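Local coordinates for hypothetical protein TM1631 (Thermotoga maritima, PDB 1VPQ), which is of unknown function but is a DUF72-family protein built on a TIM-barrel fold, at residues M13-W26 and E245-A259. Sequence-based numbering, arbitrary orientation.
Sequences MVYVGTSGFSFEDW and ETYVFFNNCYKGQAA
Y15 N donates to T246 O at 2.8 Å and V248 N to Y15 O at 2.8 Å, the straightest of five backbone hydrogen bonds that join strand 13-18 to strand 245-250 as parallel neighbours. A sixth follows just beyond, from S19 N, which donates to F250 O.

Side chains alternate between the two faces of this pair. On one, V14 CG1 meets V248 CG2, branched aliphatic residues that suit extended strands, and V16 CG2 comes to the edge of the F250 ring. On the other, Y15 and Y247 lie side by side, planes 35° apart; Y247 OH donates to E245 OE1, which K121 also salt-bridges. The F249 ring lies against the G17-T18 backbone, F249 CD1 3.7 Å from T18 O.

Beyond the strands, W26 docks on the 253-256 turn and the first turn of helix 257-270, just after its N-cap G256. With CG anti to its carbonyl carbon (chi1 -67°), its indole slides between F23 on one face and A259 on the other, where the A259 methyl makes a CH-pi contact, CB to W26 CZ3 4.0 Å. G256, whose positive phi (77°) favours glycine, sets its CA over the indole, 3.4 Å from W26 CD1. At the ring edge, W26 NE1 donates in the carbonyl plane to a lone pair of C253 O at 3.2 Å, an oxygen that G256 N also grips. Replacing the indole by an alanine here is likely to leave C253 O with one donor fewer and a gap between F23 and A259. Nearby, D25 OD2 accepts K255 N from above the carboxylate plane.

The arrangement fits the closure of a TIM barrel between first and last strands: 245-250 pairs on its other edge with 199-204, Y15 and F249 touch I52 of strand 52-55, and helix 226-240 covers V14, V248 and F250.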
loop_
_atom_site.group_PDB
_atom_site.type_symbol
_atom_site.label_atom_id
_atom_site.label_comp_id
_atom_site.label_asym_id
_atom_site.label_seq_id
_atom_site.Cartn_x
_atom_site.Cartn_y
_atom_site.Cartn_z
ATOM N N MET A 13 10.628 -11.667 -8.141
ATOM C CA MET A 13 9.613 -12.054 -7.174
ATOM C C MET A 13 8.400 -11.117 -7.209
ATOM O O MET A 13 8.548 -9.915 -7.393
ATOM C CB MET A 13 10.245 -12.017 -5.780
ATOM C CG MET A 13 9.422 -12.638 -4.661
ATOM S SD MET A 13 9.507 -14.429 -4.526
ATOM C CE MET A 13 11.283 -14.725 -4.675
ATOM N N VAL A 14 7.203 -11.674 -7.041
ATOM C CA VAL A 14 6.008 -10.867 -6.809
ATOM C C VAL A 14 5.441 -11.218 -5.434
ATOM O O VAL A 14 5.211 -12.382 -5.151
ATOM C CB VAL A 14 4.939 -11.095 -7.889
ATOM C CG1 VAL A 14 3.633 -10.420 -7.506
ATOM C CG2 VAL A 14 5.423 -10.587 -9.236
ATOM N N TYR A 15 5.237 -10.211 -4.586
ATOM C CA TYR A 15 4.623 -10.405 -3.259
ATOM C C TYR A 15 3.208 -9.845 -3.214
ATOM O O TYR A 15 3.016 -8.629 -3.259
ATOM C CB TYR A 15 5.422 -9.701 -2.157
ATOM C CG TYR A 15 6.859 -10.124 -2.018
ATOM C CD1 TYR A 15 7.832 -9.626 -2.876
ATOM C CD2 TYR A 15 7.253 -10.994 -1.006
ATOM C CE1 TYR A 15 9.167 -9.995 -2.744
ATOM C CE2 TYR A 15 8.579 -11.376 -0.867
ATOM C CZ TYR A 15 9.538 -10.872 -1.736
ATOM O OH TYR A 15 10.867 -11.249 -1.601
ATOM N N VAL A 16 2.225 -10.726 -3.100
ATOM C CA VAL A 16 0.838 -10.293 -2.901
ATOM C C VAL A 16 0.415 -10.428 -1.426
ATOM O O VAL A 16 0.733 -11.417 -0.746
ATOM C CB VAL A 16 -0.159 -11.019 -3.847
ATOM C CG1 VAL A 16 -0.093 -12.530 -3.673
ATOM C CG2 VAL A 16 -1.607 -10.507 -3.641
ATOM N N GLY A 17 -0.289 -9.405 -0.949
ATOM C CA GLY A 17 -0.899 -9.410 0.368
ATOM C C GLY A 17 -2.065 -8.438 0.421
ATOM O O GLY A 17 -2.594 -8.038 -0.616
ATOM N N THR A 18 -2.464 -8.075 1.638
ATOM C CA THR A 18 -3.555 -7.128 1.869
ATOM C C THR A 18 -3.099 -5.915 2.686
ATOM O O THR A 18 -2.019 -5.913 3.280
ATOM C CB THR A 18 -4.700 -7.792 2.636
ATOM O OG1 THR A 18 -4.159 -8.419 3.801
ATOM C CG2 THR A 18 -5.424 -8.833 1.764
ATOM N N SER A 19 -3.938 -4.883 2.705
ATOM C CA SER A 19 -3.692 -3.706 3.534
ATOM C C SER A 19 -4.251 -3.980 4.917
ATOM O O SER A 19 -5.461 -3.886 5.139
ATOM C CB SER A 19 -4.341 -2.452 2.948
ATOM O OG SER A 19 -3.712 -2.072 1.742
ATOM N N GLY A 20 -3.359 -4.328 5.837
ATOM C CA GLY A 20 -3.750 -4.739 7.176
ATOM C C GLY A 20 -4.120 -6.209 7.209
ATOM O O GLY A 20 -4.403 -6.823 6.174
ATOM N N PHE A 21 -4.092 -6.766 8.411
ATOM C CA PHE A 21 -4.495 -8.151 8.667
ATOM C C PHE A 21 -5.482 -8.264 9.838
ATOM O O PHE A 21 -6.116 -9.297 10.005
ATOM C CB PHE A 21 -3.256 -8.995 8.984
ATOM C CG PHE A 21 -2.636 -8.675 10.320
ATOM C CD1 PHE A 21 -3.056 -9.332 11.472
ATOM C CD2 PHE A 21 -1.653 -7.702 10.432
ATOM C CE1 PHE A 21 -2.499 -9.037 12.708
ATOM C CE2 PHE A 21 -1.092 -7.398 11.668
ATOM C CZ PHE A 21 -1.517 -8.072 12.807
ATOM N N SER A 22 -5.595 -7.209 10.644
ATOM C CA SER A 22 -6.301 -7.259 11.926
ATOM C C SER A 22 -7.723 -6.715 11.803
ATOM O O SER A 22 -8.004 -5.577 12.177
ATOM C CB SER A 22 -5.504 -6.483 12.982
ATOM O OG SER A 22 -5.930 -6.782 14.298
ATOM N N PHE A 23 -8.613 -7.551 11.269
ATOM C CA PHE A 23 -10.022 -7.203 11.065
ATOM C C PHE A 23 -10.925 -8.284 11.652
ATOM O O PHE A 23 -10.665 -9.473 11.475
ATOM C CB PHE A 23 -10.337 -7.064 9.572
ATOM C CG PHE A 23 -9.504 -6.031 8.856
ATOM C CD1 PHE A 23 -9.808 -4.680 8.960
ATOM C CD2 PHE A 23 -8.429 -6.412 8.065
ATOM C CE1 PHE A 23 -9.043 -3.723 8.292
ATOM C CE2 PHE A 23 -7.659 -5.462 7.396
ATOM C CZ PHE A 23 -7.968 -4.117 7.508
ATOM N N GLU A 24 -11.983 -7.864 12.343
ATOM C CA GLU A 24 -13.000 -8.779 12.869
ATOM C C GLU A 24 -14.008 -9.182 11.783
ATOM O O GLU A 24 -14.485 -10.312 11.768
ATOM C CB GLU A 24 -13.729 -8.135 14.049
ATOM C CG GLU A 24 -12.849 -7.899 15.287
ATOM C CD GLU A 24 -12.792 -9.106 16.221
ATOM O OE1 GLU A 24 -12.266 -10.162 15.808
ATOM O OE2 GLU A 24 -13.267 -8.992 17.376
ATOM N N ASP A 25 -14.341 -8.237 10.903
ATOM C CA ASP A 25 -15.020 -8.504 9.617
ATOM C C ASP A 25 -14.590 -9.806 8.926
ATOM O O ASP A 25 -15.427 -10.475 8.309
ATOM C CB ASP A 25 -14.729 -7.356 8.623
ATOM C CG ASP A 25 -15.835 -6.324 8.559
ATOM O OD1 ASP A 25 -16.701 -6.301 9.461
ATOM O OD2 ASP A 25 -15.835 -5.526 7.596
ATOM N N TRP A 26 -13.291 -10.126 8.998
ATOM C CA TRP A 26 -12.716 -11.318 8.343
ATOM C C TRP A 26 -13.055 -12.654 9.039
ATOM O O TRP A 26 -12.940 -13.717 8.427
ATOM C CB TRP A 26 -11.187 -11.179 8.206
ATOM C CG TRP A 26 -10.723 -10.094 7.272
ATOM C CD1 TRP A 26 -11.445 -9.023 6.826
ATOM C CD2 TRP A 26 -9.410 -9.952 6.702
ATOM N NE1 TRP A 26 -10.673 -8.243 6.001
ATOM C CE2 TRP A 26 -9.421 -8.789 5.910
ATOM C CE3 TRP A 26 -8.233 -10.699 6.784
ATOM C CZ2 TRP A 26 -8.299 -8.349 5.207
ATOM C CZ3 TRP A 26 -7.112 -10.265 6.077
ATOM C CH2 TRP A 26 -7.157 -9.101 5.302
ATOM N N GLU A 245 11.636 -6.595 -7.718
ATOM C CA GLU A 245 10.483 -7.136 -6.985
ATOM C C GLU A 245 9.237 -6.289 -7.211
ATOM O O GLU A 245 9.331 -5.099 -7.514
ATOM C CB GLU A 245 10.766 -7.203 -5.484
ATOM C CG GLU A 245 11.765 -8.274 -5.073
ATOM C CD GLU A 245 12.330 -8.069 -3.682
ATOM O OE1 GLU A 245 11.711 -7.361 -2.864
ATOM O OE2 GLU A 245 13.419 -8.621 -3.409
ATOM N N THR A 246 8.073 -6.917 -7.052
ATOM C CA THR A 246 6.775 -6.258 -7.218
ATOM C C THR A 246 5.940 -6.532 -5.978
ATOM O O THR A 246 5.887 -7.668 -5.506
ATOM C CB THR A 246 6.020 -6.791 -8.465
ATOM O OG1 THR A 246 6.697 -6.381 -9.658
ATOM C CG2 THR A 246 4.589 -6.274 -8.516
ATOM N N TYR A 247 5.291 -5.491 -5.459
ATOM C CA TYR A 247 4.459 -5.599 -4.261
ATOM C C TYR A 247 3.030 -5.250 -4.615
ATOM O O TYR A 247 2.751 -4.158 -5.099
ATOM C CB TYR A 247 4.976 -4.680 -3.147
ATOM C CG TYR A 247 6.472 -4.745 -3.012
ATOM C CD1 TYR A 247 7.101 -5.912 -2.585
ATOM C CD2 TYR A 247 7.268 -3.653 -3.343
ATOM C CE1 TYR A 247 8.480 -5.985 -2.490
ATOM C CE2 TYR A 247 8.642 -3.719 -3.248
ATOM C CZ TYR A 247 9.247 -4.885 -2.822
ATOM O OH TYR A 247 10.631 -4.944 -2.730
ATOM N N VAL A 248 2.123 -6.181 -4.360
ATOM C CA VAL A 248 0.737 -6.042 -4.772
ATOM C C VAL A 248 -0.139 -6.153 -3.533
ATOM O O VAL A 248 -0.101 -7.159 -2.829
ATOM C CB VAL A 248 0.352 -7.140 -5.790
ATOM C CG1 VAL A 248 -1.060 -6.931 -6.306
ATOM C CG2 VAL A 248 1.357 -7.190 -6.960
ATOM N N PHE A 249 -0.916 -5.117 -3.254
ATOM C CA PHE A 249 -1.798 -5.125 -2.079
ATOM C C PHE A 249 -3.231 -4.836 -2.475
ATOM O O PHE A 249 -3.470 -3.986 -3.334
ATOM C CB PHE A 249 -1.328 -4.099 -1.042
ATOM C CG PHE A 249 0.069 -4.342 -0.550
ATOM C CD1 PHE A 249 0.309 -5.222 0.499
ATOM C CD2 PHE A 249 1.152 -3.710 -1.149
ATOM C CE1 PHE A 249 1.600 -5.463 0.944
ATOM C CE2 PHE A 249 2.452 -3.951 -0.703
ATOM C CZ PHE A 249 2.665 -4.830 0.347
ATOM N N PHE A 250 -4.166 -5.549 -1.836
ATOM C CA PHE A 250 -5.614 -5.355 -2.012
ATOM C C PHE A 250 -6.185 -4.622 -0.818
ATOM O O PHE A 250 -5.972 -5.023 0.326
ATOM C CB PHE A 250 -6.347 -6.693 -2.145
ATOM C CG PHE A 250 -6.264 -7.298 -3.507
ATOM C CD1 PHE A 250 -5.113 -7.958 -3.913
ATOM C CD2 PHE A 250 -7.329 -7.206 -4.384
ATOM C CE1 PHE A 250 -5.024 -8.523 -5.168
ATOM C CE2 PHE A 250 -7.250 -7.769 -5.642
ATOM C CZ PHE A 250 -6.086 -8.432 -6.033
ATOM N N ASN A 251 -6.950 -3.573 -1.100
ATOM C CA ASN A 251 -7.374 -2.617 -0.095
ATOM C C ASN A 251 -8.879 -2.618 0.132
ATOM O O ASN A 251 -9.379 -1.888 0.988
ATOM C CB ASN A 251 -6.916 -1.211 -0.524
ATOM C CG ASN A 251 -6.809 -0.249 0.639
ATOM O OD1 ASN A 251 -6.486 -0.641 1.763
ATOM N ND2 ASN A 251 -7.078 1.020 0.376
ATOM N N ASN A 252 -9.593 -3.419 -0.654
ATOM C CA ASN A 252 -11.049 -3.538 -0.552
ATOM C C ASN A 252 -11.416 -4.462 0.591
ATOM O O ASN A 252 -12.051 -5.487 0.390
ATOM C CB ASN A 252 -11.660 -4.025 -1.873
ATOM C CG ASN A 252 -11.054 -5.333 -2.370
ATOM O OD1 ASN A 252 -9.841 -5.525 -2.329
ATOM N ND2 ASN A 252 -11.900 -6.226 -2.868
ATOM N N CYS A 253 -11.019 -4.072 1.800
ATOM C CA CYS A 253 -10.974 -4.978 2.960
ATOM C C CYS A 253 -12.314 -5.173 3.662
ATOM O O CYS A 253 -12.421 -5.988 4.578
ATOM C CB CYS A 253 -9.918 -4.493 3.971
ATOM S SG CYS A 253 -8.170 -4.721 3.432
ATOM N N TYR A 254 -13.331 -4.435 3.230
ATOM C CA TYR A 254 -14.677 -4.553 3.811
ATOM C C TYR A 254 -15.179 -5.996 3.701
ATOM O O TYR A 254 -15.324 -6.531 2.595
ATOM C CB TYR A 254 -15.641 -3.600 3.100
ATOM C CG TYR A 254 -17.052 -3.557 3.653
ATOM C CD1 TYR A 254 -17.370 -2.761 4.750
ATOM C CD2 TYR A 254 -18.076 -4.282 3.052
ATOM C CE1 TYR A 254 -18.687 -2.707 5.255
ATOM C CE2 TYR A 254 -19.387 -4.236 3.544
ATOM C CZ TYR A 254 -19.683 -3.446 4.645
ATOM O OH TYR A 254 -20.974 -3.396 5.129
ATOM N N LYS A 255 -15.409 -6.620 4.856
ATOM C CA LYS A 255 -15.918 -7.998 4.952
ATOM C C LYS A 255 -15.042 -9.051 4.241
ATOM O O LYS A 255 -15.551 -10.035 3.694
ATOM C CB LYS A 255 -17.371 -8.065 4.469
ATOM C CG LYS A 255 -18.343 -7.314 5.373
ATOM C CD LYS A 255 -19.761 -7.388 4.819
ATOM C CE LYS A 255 -20.796 -6.720 5.730
ATOM N NZ LYS A 255 -21.741 -7.699 6.315
ATOM N N GLY A 256 -13.729 -8.841 4.270
ATOM C CA GLY A 256 -12.777 -9.853 3.809
ATOM C C GLY A 256 -12.639 -9.975 2.302
ATOM O O GLY A 256 -11.970 -10.884 1.813
ATOM N N GLN A 257 -13.250 -9.047 1.570
ATOM C CA GLN A 257 -13.234 -9.067 0.117
ATOM C C GLN A 257 -11.806 -8.975 -0.408
ATOM O O GLN A 257 -11.446 -9.682 -1.346
ATOM C CB GLN A 257 -14.133 -7.955 -0.440
ATOM C CG GLN A 257 -15.612 -8.333 -0.339
ATOM C CD GLN A 257 -16.580 -7.177 -0.503
ATOM O OE1 GLN A 257 -16.379 -6.094 0.045
ATOM N NE2 GLN A 257 -17.666 -7.420 -1.236
ATOM N N ALA A 258 -10.998 -8.125 0.222
ATOM C CA ALA A 258 -9.585 -7.972 -0.125
ATOM C C ALA A 258 -8.812 -9.283 0.007
ATOM O O ALA A 258 -8.017 -9.633 -0.863
ATOM C CB ALA A 258 -8.941 -6.907 0.744
ATOM N N ALA A 259 -9.047 -9.992 1.108
ATOM C CA ALA A 259 -8.402 -11.277 1.364
ATOM C C ALA A 259 -8.824 -12.320 0.324
ATOM O O ALA A 259 -7.973 -13.028 -0.215
ATOM C CB ALA A 259 -8.711 -11.748 2.766
HETATM O O HOH W 1 9.238 -8.284 -9.750
#